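Local atomic coordinates of EGF family domain-containing protein (Toxoplasma gondii, PDB entry 4Z80), a protein that probably acts as an apical membrane antigen in host-cell invasion, binding a RON2-type partner peptide at the moving junction. Residues A[10-15]-A[464-469]; A[28-33]-A[333-338]; A[61-66]-A[88-93]; A[215-220]-A[238-243]; A[362-367]-A[434-439]. One frame throughout, in Å; residues are numbered along the deposited sequence.

Contact 1 (A[10-15]-A[464-469]); sequences TSRATY and AVLPED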
# COMPACT_ATOMS: atom_id res chain seq x y z
N THR A 10 33.49 -0.19 -7.68
CA THR A 10 32.41 0.70 -8.10
C THR A 10 31.12 -0.08 -8.34
O THR A 10 30.04 0.33 -7.91
CB THR A 10 32.79 1.47 -9.37
OG1 THR A 10 33.93 2.30 -9.08
CG2 THR A 10 31.64 2.36 -9.84
N SER A 11 31.23 -1.22 -9.01
CA SER A 11 30.06 -2.05 -9.26
C SER A 11 29.46 -2.57 -7.97
O SER A 11 28.24 -2.66 -7.84
CB SER A 11 30.42 -3.21 -10.17
OG SER A 11 30.70 -2.74 -11.48
N ARG A 12 30.32 -2.90 -7.01
CA ARG A 12 29.87 -3.38 -5.71
C ARG A 12 29.08 -2.29 -4.99
O ARG A 12 28.02 -2.54 -4.43
CB ARG A 12 31.06 -3.83 -4.86
CG ARG A 12 30.70 -4.22 -3.43
CD ARG A 12 31.87 -4.89 -2.72
NE ARG A 12 32.39 -5.99 -3.52
CZ ARG A 12 33.54 -5.97 -4.20
NH1 ARG A 12 34.35 -4.91 -4.16
NH2 ARG A 12 33.88 -7.03 -4.92
N ALA A 13 29.62 -1.07 -4.99
CA ALA A 13 28.94 0.05 -4.35
C ALA A 13 27.58 0.32 -5.00
O ALA A 13 26.59 0.57 -4.32
CB ALA A 13 29.81 1.30 -4.39
N THR A 14 27.54 0.26 -6.33
CA THR A 14 26.29 0.48 -7.05
C THR A 14 25.24 -0.56 -6.67
O THR A 14 24.07 -0.22 -6.45
CB THR A 14 26.52 0.45 -8.58
OG1 THR A 14 27.30 1.60 -8.95
CG2 THR A 14 25.21 0.48 -9.35
N TYR A 15 25.66 -1.82 -6.57
CA TYR A 15 24.75 -2.89 -6.17
C TYR A 15 24.29 -2.71 -4.73
O TYR A 15 23.10 -2.80 -4.44
CB TYR A 15 25.41 -4.27 -6.35
CG TYR A 15 24.61 -5.40 -5.74
CD1 TYR A 15 23.47 -5.89 -6.36
CD2 TYR A 15 24.97 -5.95 -4.52
CE1 TYR A 15 22.71 -6.91 -5.78
CE2 TYR A 15 24.24 -6.98 -3.94
CZ TYR A 15 23.11 -7.45 -4.57
OH TYR A 15 22.39 -8.47 -3.98
N ALA A 464 28.76 -8.49 -4.39
CA ALA A 464 28.73 -7.99 -3.01
C ALA A 464 29.70 -8.69 -2.07
O ALA A 464 30.07 -8.14 -1.03
CB ALA A 464 27.34 -8.11 -2.46
N VAL A 465 30.10 -9.92 -2.41
CA VAL A 465 30.77 -10.80 -1.48
C VAL A 465 32.29 -10.65 -1.57
O VAL A 465 32.87 -10.69 -2.66
CB VAL A 465 30.34 -12.26 -1.73
CG1 VAL A 465 31.06 -13.21 -0.80
CG2 VAL A 465 28.84 -12.41 -1.53
N LEU A 466 32.92 -10.45 -0.42
CA LEU A 466 34.37 -10.37 -0.31
C LEU A 466 34.85 -11.31 0.79
O LEU A 466 34.10 -11.61 1.71
CB LEU A 466 34.84 -8.94 -0.01
CG LEU A 466 34.65 -7.90 -1.10
CD1 LEU A 466 34.95 -6.50 -0.56
CD2 LEU A 466 35.54 -8.20 -2.30
N PRO A 467 36.11 -11.77 0.69
CA PRO A 467 36.67 -12.56 1.79
C PRO A 467 36.73 -11.75 3.08
O PRO A 467 36.93 -10.53 3.02
CB PRO A 467 38.08 -12.92 1.29
CG PRO A 467 38.38 -11.92 0.22
CD PRO A 467 37.07 -11.55 -0.40
N GLU A 468 36.55 -12.41 4.21
CA GLU A 468 36.57 -11.73 5.49
C GLU A 468 37.98 -11.27 5.85
O GLU A 468 38.95 -11.99 5.63
CB GLU A 468 36.02 -12.63 6.61
CG GLU A 468 36.10 -11.97 8.00
CD GLU A 468 35.40 -12.76 9.09
OE1 GLU A 468 34.91 -13.88 8.82
OE2 GLU A 468 35.33 -12.25 10.23
N ASP A 469 38.07 -10.05 6.37
CA ASP A 469 39.28 -9.60 7.04
C ASP A 469 39.32 -10.25 8.41
O ASP A 469 38.65 -9.81 9.33
CB ASP A 469 39.30 -8.07 7.15
CG ASP A 469 40.59 -7.54 7.76
OD1 ASP A 469 41.41 -8.36 8.24
OD2 ASP A 469 40.79 -6.31 7.74
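The N-terminal helix 8-16 lies against the C-terminal part of the modelled chain, where Ala464 sits in a 3-10 turn and the chain then runs on as an extended loop. Arg12 and Ala464 mark the closest backbone approach, with their CA atoms 5.5 Å apart. Arg12 leaves the helix with CG anti to the backbone N (chi1 174°). The chain stays extended to CD and then bends at chi3 (-52°). This lays the guanidinium obliquely across Leu466. The methyl CD2 of Leu466 covers one face, offset toward the rim, and is 3.3 Å from Arg12 NH2. Leu466 CG is 3.8 Å from Arg12 NE. The polar end is held from just outside this pair: Arg12 NE hydrogen-bonds to Ile463 O. One turn further on, Tyr15 CG is also anti to its backbone N, and Tyr15 CE2 comes to 3.6 Å from Ala464 CB. The Tyr15 hydroxyl hydrogen-bonds to Asp461 N. The loop is itself tied to the sheet beside it. Ala464 and Leu466 make backbone bonds to Leu437 of strand 436-440, and Pro467 and Asp469 bond to Cys364 of strand 363-366. Helix 8-16 thus reaches these strands through the loop.

Contact 2 (A[28-33]-A[333-338]); sequences LIWDKD and TSHTRP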
# COMPACT_ATOMS: atom_id res chain seq x y z
N LEU A 28 8.56 10.77 -1.50
CA LEU A 28 8.55 11.49 -2.75
C LEU A 28 7.14 11.87 -3.15
O LEU A 28 6.15 11.27 -2.70
CB LEU A 28 9.21 10.68 -3.87
CG LEU A 28 8.54 9.43 -4.44
CD1 LEU A 28 7.46 9.74 -5.47
CD2 LEU A 28 9.59 8.53 -5.07
N ILE A 29 7.06 12.91 -3.96
CA ILE A 29 5.81 13.31 -4.59
C ILE A 29 6.08 13.45 -6.09
O ILE A 29 7.21 13.75 -6.50
CB ILE A 29 5.27 14.62 -4.01
CG1 ILE A 29 6.36 15.69 -4.03
CG2 ILE A 29 4.77 14.40 -2.58
CD1 ILE A 29 5.83 17.06 -4.08
N TRP A 30 5.06 13.22 -6.90
CA TRP A 30 5.22 13.27 -8.36
C TRP A 30 5.14 14.72 -8.82
O TRP A 30 4.27 15.47 -8.39
CB TRP A 30 4.15 12.41 -9.07
CG TRP A 30 4.11 11.00 -8.56
CD1 TRP A 30 3.12 10.42 -7.83
CD2 TRP A 30 5.12 10.00 -8.72
NE1 TRP A 30 3.44 9.13 -7.52
CE2 TRP A 30 4.67 8.84 -8.07
CE3 TRP A 30 6.37 9.98 -9.35
CZ2 TRP A 30 5.41 7.67 -8.01
CZ3 TRP A 30 7.11 8.80 -9.30
CH2 TRP A 30 6.63 7.67 -8.64
N ASP A 31 6.08 15.12 -9.67
CA ASP A 31 6.04 16.45 -10.27
C ASP A 31 6.94 16.50 -11.50
O ASP A 31 8.08 16.05 -11.45
CB ASP A 31 6.48 17.51 -9.26
CG ASP A 31 6.11 18.91 -9.70
OD1 ASP A 31 6.83 19.48 -10.54
OD2 ASP A 31 5.07 19.44 -9.22
N LYS A 32 6.43 17.04 -12.60
CA LYS A 32 7.20 17.03 -13.84
C LYS A 32 8.42 17.97 -13.76
O LYS A 32 9.31 17.89 -14.60
CB LYS A 32 6.31 17.39 -15.03
CG LYS A 32 5.69 18.77 -15.00
CD LYS A 32 4.79 18.96 -16.21
CE LYS A 32 3.96 20.22 -16.09
NZ LYS A 32 4.81 21.43 -15.89
N ASP A 33 8.46 18.83 -12.74
CA ASP A 33 9.62 19.70 -12.52
C ASP A 33 10.52 19.20 -11.38
O ASP A 33 11.46 19.88 -10.97
CB ASP A 33 9.16 21.12 -12.21
CG ASP A 33 8.50 21.80 -13.40
OD1 ASP A 33 8.86 21.47 -14.55
OD2 ASP A 33 7.63 22.66 -13.18
N THR A 333 3.22 1.90 -1.10
CA THR A 333 2.64 3.23 -1.04
C THR A 333 2.42 3.80 -2.44
O THR A 333 3.00 3.33 -3.43
CB THR A 333 3.50 4.21 -0.22
OG1 THR A 333 4.68 4.56 -0.95
CG2 THR A 333 3.89 3.59 1.12
N SER A 334 1.57 4.81 -2.51
CA SER A 334 1.23 5.43 -3.78
C SER A 334 2.46 6.03 -4.43
O SER A 334 2.55 6.13 -5.66
CB SER A 334 0.16 6.50 -3.55
OG SER A 334 -0.43 6.96 -4.76
N HIS A 335 3.43 6.41 -3.61
CA HIS A 335 4.65 7.05 -4.07
C HIS A 335 5.83 6.08 -4.01
O HIS A 335 6.84 6.33 -3.36
CB HIS A 335 4.92 8.31 -3.25
CG HIS A 335 3.88 9.38 -3.42
ND1 HIS A 335 2.92 9.66 -2.48
CD2 HIS A 335 3.68 10.26 -4.44
CE1 HIS A 335 2.16 10.65 -2.90
NE2 HIS A 335 2.59 11.03 -4.09
N THR A 336 5.69 4.96 -4.69
CA THR A 336 6.76 3.99 -4.81
C THR A 336 7.74 4.45 -5.89
O THR A 336 7.31 4.91 -6.95
CB THR A 336 6.18 2.60 -5.15
OG1 THR A 336 5.38 2.14 -4.05
CG2 THR A 336 7.28 1.59 -5.43
N ARG A 337 9.04 4.32 -5.64
CA ARG A 337 10.03 4.82 -6.59
C ARG A 337 10.19 3.80 -7.73
O ARG A 337 10.21 2.60 -7.51
CB ARG A 337 11.37 5.12 -5.89
CG ARG A 337 12.04 3.98 -5.11
CD ARG A 337 13.26 4.49 -4.33
NE ARG A 337 14.19 5.19 -5.22
CZ ARG A 337 15.05 6.14 -4.86
NH1 ARG A 337 15.15 6.54 -3.59
NH2 ARG A 337 15.83 6.69 -5.77
N PRO A 338 10.26 4.31 -8.97
CA PRO A 338 10.25 3.43 -10.14
C PRO A 338 11.57 2.68 -10.34
O PRO A 338 11.62 1.72 -11.11
CB PRO A 338 9.99 4.40 -11.30
CG PRO A 338 10.49 5.70 -10.83
CD PRO A 338 10.22 5.73 -9.35
O HOH W 1 7.37 7.78 -1.03
O HOH W 2 0.93 8.81 -6.15
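Strand 27-30 passes the loop 333-338 with Leu28 CA 6.1 Å from His335 CA, and water 1 joins the two backbones by accepting from Leu28 N and donating to His335 O at 2.8 Å. His335 is the centre of the contact. Its CG is anti to the carbonyl carbon, and the imidazole lies between two oxygens. Leu28 O sits 2.9 Å above one face, offset toward the rim, while water 2 lies over the opposite face. In Leu28, chi1 of 70° (the crowded position) and chi2 of 81° together put CD1 3.7 Å from His335 CB and CD2 beside Arg337 CB. The same CD1 covers one face of the Trp30 ring. Trp30 slides past His335 in the opposite direction. Its five-membered ring and the imidazole are oblique, 33° apart, with centroids separated by 4.8 Å. Trp30 NE1 makes a weak bond to water 2, which also binds Ser334 OG, itself hydrogen-bonded to Ser259 OG. At the far end, Trp30 CH2 meets Thr336 O edge-on at 3.3 Å and Pro338 CD tip to tip at 4.1 Å. Thr336 O is buried with no polar partner in the model; the indole edge lies against it. His335 NE2 bonds to Glu177 OE2, which also takes Trp30 N. A carboxylate at NE2 and a carbonyl over the ring would probably stabilise positive charge on the buried imidazole.

Contact 3 (A[61-66]-A[88-93]); sequences SEMYDS and PYMAAG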
# COMPACT_ATOMS: atom_id res chain seq x y z
N SER A 61 3.77 10.69 5.77
CA SER A 61 4.13 12.08 5.52
C SER A 61 2.86 12.89 5.38
O SER A 61 1.77 12.34 5.23
CB SER A 61 5.00 12.21 4.28
OG SER A 61 4.26 11.90 3.12
N GLU A 62 2.99 14.21 5.43
CA GLU A 62 1.82 15.07 5.32
C GLU A 62 1.11 14.88 4.00
O GLU A 62 1.73 14.86 2.94
CB GLU A 62 2.22 16.53 5.48
CG GLU A 62 2.55 16.92 6.92
CD GLU A 62 3.90 16.41 7.41
OE1 GLU A 62 4.72 15.96 6.59
OE2 GLU A 62 4.12 16.46 8.64
N MET A 63 -0.21 14.73 4.07
CA MET A 63 -1.01 14.64 2.87
C MET A 63 -0.63 15.77 1.91
O MET A 63 -0.58 16.94 2.29
CB MET A 63 -2.50 14.70 3.22
CG MET A 63 -3.43 14.74 2.00
SD MET A 63 -3.26 13.33 0.87
CE MET A 63 -4.08 12.04 1.82
N TYR A 64 -0.35 15.37 0.68
CA TYR A 64 0.05 16.29 -0.37
C TYR A 64 -1.00 16.24 -1.46
O TYR A 64 -1.26 15.18 -2.02
CB TYR A 64 1.42 15.91 -0.93
CG TYR A 64 1.90 16.75 -2.08
CD1 TYR A 64 2.49 17.98 -1.85
CD2 TYR A 64 1.80 16.29 -3.38
CE1 TYR A 64 2.96 18.75 -2.90
CE2 TYR A 64 2.26 17.06 -4.45
CZ TYR A 64 2.83 18.28 -4.20
OH TYR A 64 3.29 19.04 -5.25
N ASP A 65 -1.61 17.39 -1.75
CA ASP A 65 -2.63 17.46 -2.78
C ASP A 65 -2.33 18.63 -3.72
O ASP A 65 -2.53 19.79 -3.37
CB ASP A 65 -4.02 17.61 -2.16
CG ASP A 65 -5.13 17.35 -3.15
OD1 ASP A 65 -4.92 17.62 -4.35
OD2 ASP A 65 -6.21 16.86 -2.74
N SER A 66 -1.85 18.29 -4.91
CA SER A 66 -1.52 19.29 -5.92
C SER A 66 -2.56 19.33 -7.03
O SER A 66 -2.28 19.77 -8.14
CB SER A 66 -0.13 19.02 -6.50
OG SER A 66 -0.06 17.72 -7.04
N PRO A 88 -2.92 14.91 9.55
CA PRO A 88 -3.42 14.41 8.27
C PRO A 88 -2.28 13.84 7.43
O PRO A 88 -1.65 14.53 6.64
CB PRO A 88 -4.05 15.64 7.62
CG PRO A 88 -3.42 16.79 8.26
CD PRO A 88 -2.90 16.38 9.60
N TYR A 89 -2.02 12.56 7.66
CA TYR A 89 -0.92 11.84 7.03
C TYR A 89 -1.37 10.88 5.93
O TYR A 89 -2.36 10.15 6.08
CB TYR A 89 -0.17 11.01 8.08
CG TYR A 89 0.75 11.75 9.03
CD1 TYR A 89 1.48 12.86 8.64
CD2 TYR A 89 0.92 11.28 10.33
CE1 TYR A 89 2.34 13.49 9.52
CE2 TYR A 89 1.77 11.91 11.21
CZ TYR A 89 2.48 13.01 10.81
OH TYR A 89 3.33 13.62 11.70
N MET A 90 -0.62 10.87 4.84
CA MET A 90 -0.70 9.77 3.87
C MET A 90 0.38 8.73 4.18
O MET A 90 1.42 9.05 4.75
CB MET A 90 -0.54 10.29 2.43
CG MET A 90 0.76 10.98 2.13
SD MET A 90 0.69 11.74 0.48
CE MET A 90 2.37 12.33 0.35
N ALA A 91 0.10 7.48 3.82
CA ALA A 91 1.09 6.41 3.93
C ALA A 91 2.26 6.72 2.99
O ALA A 91 2.05 7.05 1.82
CB ALA A 91 0.47 5.06 3.59
N ALA A 92 3.48 6.61 3.51
CA ALA A 92 4.67 7.05 2.79
C ALA A 92 5.78 6.03 2.90
O ALA A 92 5.79 5.20 3.82
CB ALA A 92 5.14 8.39 3.33
N GLY A 93 6.73 6.12 1.97
CA GLY A 93 7.89 5.24 1.92
C GLY A 93 8.06 4.71 0.51
O GLY A 93 7.22 3.96 0.03
O HOH W 3 5.52 14.82 10.36
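This is a short two-stranded antiparallel ribbon, formed where strand 60-62 meets strand 89-91. The centre of the contact lies about 13 Å from the centre of the chain. Ser61 and Met90 are its hydrogen-bonded pair: Ser61 N donates to Met90 O at 3.0 Å, and Met90 N to Ser61 O at 2.8 Å. The chain then turns away, but Met63 N reaches Pro88 O at 3.0 Å in a nearly straight bond (175°). Ser61 and Met90 project from the same face. Met90 starts in the crowded position (chi1 61°) and is extended beyond CG. Met90 CE is 3.4 Å from Ser61 OG and packs on Tyr64 CB. Met63, bent at chi2 and chi3, crosses it near a right angle and brings CE to 4.0 Å from Met90 CB. Ser61 OG hydrogen-bonds to Asp27 OD1. Glu62 and Tyr89 lie side by side. Glu62 OE2 comes to the ring edge, 3.6 Å from Tyr89 CE1, with carboxylate and ring planes 77° apart. Water 3 donates to Glu62 OE2 at 2.8 Å and bonds to Tyr89 OH. Backbone bonds fix the register; buried Met63 and Met90 carbons pack on one side, and exposed Glu62 joins Tyr89 through water.

Contact 4 (A[215-220]-A[238-243]); sequences GGHKGY and HVTKGM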
# COMPACT_ATOMS: atom_id res chain seq x y z
N GLY A 215 -11.37 -9.74 -7.29
CA GLY A 215 -12.69 -10.23 -6.96
C GLY A 215 -12.73 -11.21 -5.81
O GLY A 215 -11.69 -11.74 -5.39
N GLY A 216 -13.93 -11.43 -5.28
CA GLY A 216 -14.15 -12.46 -4.29
C GLY A 216 -14.21 -11.93 -2.87
O GLY A 216 -14.30 -12.72 -1.93
N HIS A 217 -14.19 -10.61 -2.71
CA HIS A 217 -14.08 -9.99 -1.39
C HIS A 217 -15.41 -9.45 -0.89
O HIS A 217 -16.32 -9.17 -1.68
CB HIS A 217 -13.06 -8.86 -1.42
CG HIS A 217 -11.75 -9.25 -2.03
ND1 HIS A 217 -10.93 -10.20 -1.47
CD2 HIS A 217 -11.13 -8.82 -3.16
CE1 HIS A 217 -9.85 -10.34 -2.23
NE2 HIS A 217 -9.95 -9.51 -3.25
N LYS A 218 -15.53 -9.28 0.43
CA LYS A 218 -16.72 -8.68 1.02
C LYS A 218 -16.67 -7.17 0.87
O LYS A 218 -15.75 -6.52 1.38
CB LYS A 218 -16.84 -9.08 2.49
CG LYS A 218 -17.10 -10.57 2.69
CD LYS A 218 -16.89 -11.00 4.14
CE LYS A 218 -16.68 -12.51 4.25
NZ LYS A 218 -15.44 -12.96 3.56
N GLY A 219 -17.67 -6.61 0.20
CA GLY A 219 -17.69 -5.19 -0.10
C GLY A 219 -19.08 -4.57 -0.06
O GLY A 219 -20.07 -5.24 0.24
N TYR A 220 -19.14 -3.29 -0.35
CA TYR A 220 -20.39 -2.56 -0.24
C TYR A 220 -21.34 -2.95 -1.35
O TYR A 220 -20.92 -3.39 -2.42
CB TYR A 220 -20.14 -1.04 -0.22
CG TYR A 220 -20.04 -0.31 -1.55
CD1 TYR A 220 -18.88 -0.35 -2.32
CD2 TYR A 220 -21.08 0.51 -1.98
CE1 TYR A 220 -18.79 0.37 -3.50
CE2 TYR A 220 -20.99 1.22 -3.16
CZ TYR A 220 -19.85 1.15 -3.92
OH TYR A 220 -19.76 1.87 -5.08
N HIS A 238 -21.66 -7.51 -0.33
CA HIS A 238 -21.70 -7.87 -1.74
C HIS A 238 -20.34 -8.43 -2.15
O HIS A 238 -19.31 -7.87 -1.77
CB HIS A 238 -22.04 -6.65 -2.59
CG HIS A 238 -21.84 -6.85 -4.05
ND1 HIS A 238 -22.69 -7.61 -4.83
CD2 HIS A 238 -20.88 -6.39 -4.89
CE1 HIS A 238 -22.26 -7.61 -6.08
NE2 HIS A 238 -21.17 -6.88 -6.14
N VAL A 239 -20.31 -9.52 -2.91
CA VAL A 239 -19.03 -10.11 -3.30
C VAL A 239 -18.49 -9.36 -4.51
O VAL A 239 -19.15 -9.26 -5.54
CB VAL A 239 -19.13 -11.61 -3.63
CG1 VAL A 239 -17.77 -12.17 -4.00
CG2 VAL A 239 -19.70 -12.37 -2.45
N THR A 240 -17.27 -8.83 -4.38
CA THR A 240 -16.70 -8.01 -5.43
C THR A 240 -16.29 -8.83 -6.65
O THR A 240 -16.03 -10.04 -6.57
CB THR A 240 -15.46 -7.25 -4.95
OG1 THR A 240 -14.43 -8.19 -4.60
CG2 THR A 240 -15.78 -6.39 -3.74
N LYS A 241 -16.23 -8.15 -7.78
CA LYS A 241 -15.66 -8.69 -9.00
C LYS A 241 -14.25 -8.14 -9.18
O LYS A 241 -13.80 -7.31 -8.40
CB LYS A 241 -16.51 -8.32 -10.21
CG LYS A 241 -17.93 -8.86 -10.14
CD LYS A 241 -17.98 -10.36 -10.32
CE LYS A 241 -19.41 -10.83 -10.55
NZ LYS A 241 -20.36 -10.17 -9.60
N GLY A 242 -13.56 -8.61 -10.22
CA GLY A 242 -12.20 -8.16 -10.49
C GLY A 242 -12.14 -7.05 -11.51
O GLY A 242 -13.13 -6.76 -12.19
N MET A 243 -10.97 -6.42 -11.64
CA MET A 243 -10.73 -5.45 -12.71
C MET A 243 -10.97 -6.09 -14.07
O MET A 243 -10.70 -7.27 -14.25
CB MET A 243 -9.30 -4.91 -12.67
CG MET A 243 -8.91 -4.21 -11.37
SD MET A 243 -7.16 -3.78 -11.37
CE MET A 243 -7.15 -2.42 -12.52
O HOH W 4 -12.24 -7.13 -6.10
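Thr240 has the most telling side chain in this small antiparallel pairing of strands 218-219 and 238-239. Its OG1 takes the crowded position between backbone N and carbonyl carbon (chi1 64°). There it accepts from His217 N at 3.1 Å and bonds to water 4 at 2.9 Å. The same rotation puts Thr240 CG2 3.5 Å from His217 O, whose carbonyl accepts from Thr240 N. Thr240 O takes Gly216 N at 2.8 Å, with the donor 43° out of the carbonyl plane. Gly215 O lies over one face of the His217 ring. His238 N donates to Gly219 O at 2.8 Å, and Gly219 N returns a bond to His238 O. This pairing sets His238 CB 3.5 Å from Tyr220 O; with CG anti to the backbone N (chi1 168°) the ring lies oblique to that oxygen. Val239 CG1, anti to the backbone N, rests on Gly216 CA at 3.6 Å. Outside the ribbon, His217 NE2 hydrogen-bonds to Glu288 OE2 and His238 NE2 to Glu208 OE2; Glu208 also forms a salt bridge with Lys241. The carboxylates probably favour protonation of His217, and perhaps of His238, where Lys241 shares the acid. The hydroxyl of the buried Thr240 extends the backbone ladder.

Contact 5 (A[362-367]-A[434-439]); sequences KYCKPM and PECLIH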
# COMPACT_ATOMS: atom_id res chain seq x y z
N LYS A 362 39.89 -4.84 -0.35
CA LYS A 362 39.38 -6.06 -0.98
C LYS A 362 38.88 -7.10 0.02
O LYS A 362 38.68 -8.26 -0.33
CB LYS A 362 40.46 -6.67 -1.89
CG LYS A 362 41.88 -6.27 -1.52
CD LYS A 362 42.92 -7.05 -2.33
CE LYS A 362 43.07 -8.47 -1.82
NZ LYS A 362 44.33 -9.10 -2.31
N TYR A 363 38.66 -6.67 1.26
CA TYR A 363 38.11 -7.56 2.29
C TYR A 363 36.87 -6.94 2.89
O TYR A 363 36.54 -5.79 2.62
CB TYR A 363 39.15 -7.85 3.37
CG TYR A 363 40.38 -8.55 2.82
CD1 TYR A 363 40.43 -9.93 2.74
CD2 TYR A 363 41.47 -7.82 2.36
CE1 TYR A 363 41.54 -10.58 2.23
CE2 TYR A 363 42.59 -8.46 1.85
CZ TYR A 363 42.61 -9.84 1.78
OH TYR A 363 43.72 -10.49 1.28
N CYS A 364 36.16 -7.75 3.67
CA CYS A 364 34.92 -7.33 4.31
C CYS A 364 35.03 -7.68 5.78
O CYS A 364 35.49 -8.77 6.12
CB CYS A 364 33.72 -8.01 3.65
SG CYS A 364 32.09 -7.35 4.11
N LYS A 365 34.67 -6.75 6.65
CA LYS A 365 34.57 -7.05 8.08
C LYS A 365 33.13 -6.87 8.53
O LYS A 365 32.41 -6.02 8.00
CB LYS A 365 35.52 -6.16 8.89
CG LYS A 365 35.28 -4.67 8.74
CD LYS A 365 36.28 -3.86 9.56
CE LYS A 365 36.06 -2.37 9.39
NZ LYS A 365 37.09 -1.57 10.12
N PRO A 366 32.69 -7.70 9.49
CA PRO A 366 31.30 -7.58 9.91
C PRO A 366 31.04 -6.22 10.52
O PRO A 366 31.93 -5.59 11.11
CB PRO A 366 31.13 -8.70 10.93
CG PRO A 366 32.51 -9.05 11.37
CD PRO A 366 33.39 -8.79 10.19
N MET A 367 29.81 -5.75 10.35
CA MET A 367 29.42 -4.49 10.95
C MET A 367 29.40 -4.67 12.46
O MET A 367 29.37 -5.80 12.96
CB MET A 367 28.05 -4.05 10.41
CG MET A 367 27.99 -3.97 8.88
SD MET A 367 26.76 -2.81 8.24
CE MET A 367 25.24 -3.58 8.76
N PRO A 434 25.42 -1.05 5.09
CA PRO A 434 26.38 -2.08 4.66
C PRO A 434 27.04 -1.79 3.31
O PRO A 434 26.44 -1.14 2.45
CB PRO A 434 25.52 -3.33 4.58
CG PRO A 434 24.17 -2.83 4.20
CD PRO A 434 24.03 -1.50 4.93
N GLU A 435 28.26 -2.30 3.13
CA GLU A 435 29.03 -2.06 1.91
C GLU A 435 29.44 -3.36 1.23
O GLU A 435 29.90 -3.34 0.09
CB GLU A 435 30.29 -1.25 2.22
CG GLU A 435 30.02 0.07 2.90
CD GLU A 435 31.28 0.67 3.50
OE1 GLU A 435 32.37 0.06 3.38
OE2 GLU A 435 31.18 1.76 4.12
N CYS A 436 29.31 -4.47 1.94
CA CYS A 436 29.70 -5.77 1.41
C CYS A 436 29.09 -6.89 2.24
O CYS A 436 28.46 -6.64 3.27
CB CYS A 436 31.23 -5.92 1.39
SG CYS A 436 32.06 -5.62 2.99
N LEU A 437 29.26 -8.11 1.76
CA LEU A 437 28.76 -9.30 2.44
C LEU A 437 29.87 -10.33 2.59
O LEU A 437 30.76 -10.44 1.74
CB LEU A 437 27.58 -9.90 1.67
CG LEU A 437 26.35 -9.00 1.56
CD1 LEU A 437 25.41 -9.53 0.48
CD2 LEU A 437 25.64 -8.92 2.89
N ILE A 438 29.81 -11.08 3.69
CA ILE A 438 30.74 -12.17 3.95
C ILE A 438 29.98 -13.47 3.87
O ILE A 438 28.94 -13.61 4.50
CB ILE A 438 31.37 -12.05 5.36
CG1 ILE A 438 32.12 -10.73 5.52
CG2 ILE A 438 32.31 -13.23 5.65
CD1 ILE A 438 32.44 -10.40 6.97
N HIS A 439 30.50 -14.44 3.12
CA HIS A 439 29.85 -15.74 3.04
C HIS A 439 30.04 -16.55 4.32
O HIS A 439 31.13 -16.55 4.91
CB HIS A 439 30.38 -16.55 1.86
CG HIS A 439 29.66 -17.85 1.65
ND1 HIS A 439 30.11 -19.04 2.19
CD2 HIS A 439 28.52 -18.13 0.98
CE1 HIS A 439 29.27 -20.00 1.85
NE2 HIS A 439 28.30 -19.48 1.12
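No aromatic face carries this contact: Tyr363 starts away from 434-439; its ring packs on Pro467 and its CB on Asp469. The flat group that matters is the peptide between Lys365 and Pro366. Ile438 CD1 packs against it, 3.7 Å from Pro366 N, and also touches Pro366 CD and Cys364 O. The link itself is covalent. Cys364 SG and Cys436 SG are bonded at 2.1 Å, and the disulfide torsion of 94° is close to a right angle. The two halves differ in their first torsion. Cys364 holds SG anti to the backbone N (chi1 -168°), whereas Cys436 holds it in the crowded position (chi1 54°). Ile438 CG1 packs 3.7 Å from Cys364 SG. At the other end, Met367 bends at chi3 and crosses Pro434 obliquely, with SD 3.7 Å from Pro434 CA. The strands approach to 6.7 Å between axes and run nearly at right angles. Both are outer strands of an antiparallel sheet with 353-359 in the middle. Glu435 and Cys436 face Gly356 there in a classic beta bulge. A disulfide tying the two outer strands across the sheet is consistent with a disulfide-bonded PAN-type domain.

How the contacts relate
Contacts 1 and 5 form one unit about 30 Å from the centre of the chain. They touch directly through backbone bonds between the loop 464-469 and the two outer strands. Contacts 2 and 3 form a second unit nearer the centre, joined by Thr333 OG1 to Gly93 O and by Ile29 against Tyr64. Contact 4 stands apart, its centre about 48 Å from that of contact 1, on the opposite side of the chain's centre. Contacts 2 and 5 are buried, one cemented by water and imidazole, the other by a disulfide. Contacts 1, 3 and 4 are partly buried; 3 and 4 are backbone ladders, while contact 1 rests on side-chain packing. Contact 1 encloses the other four along the chain.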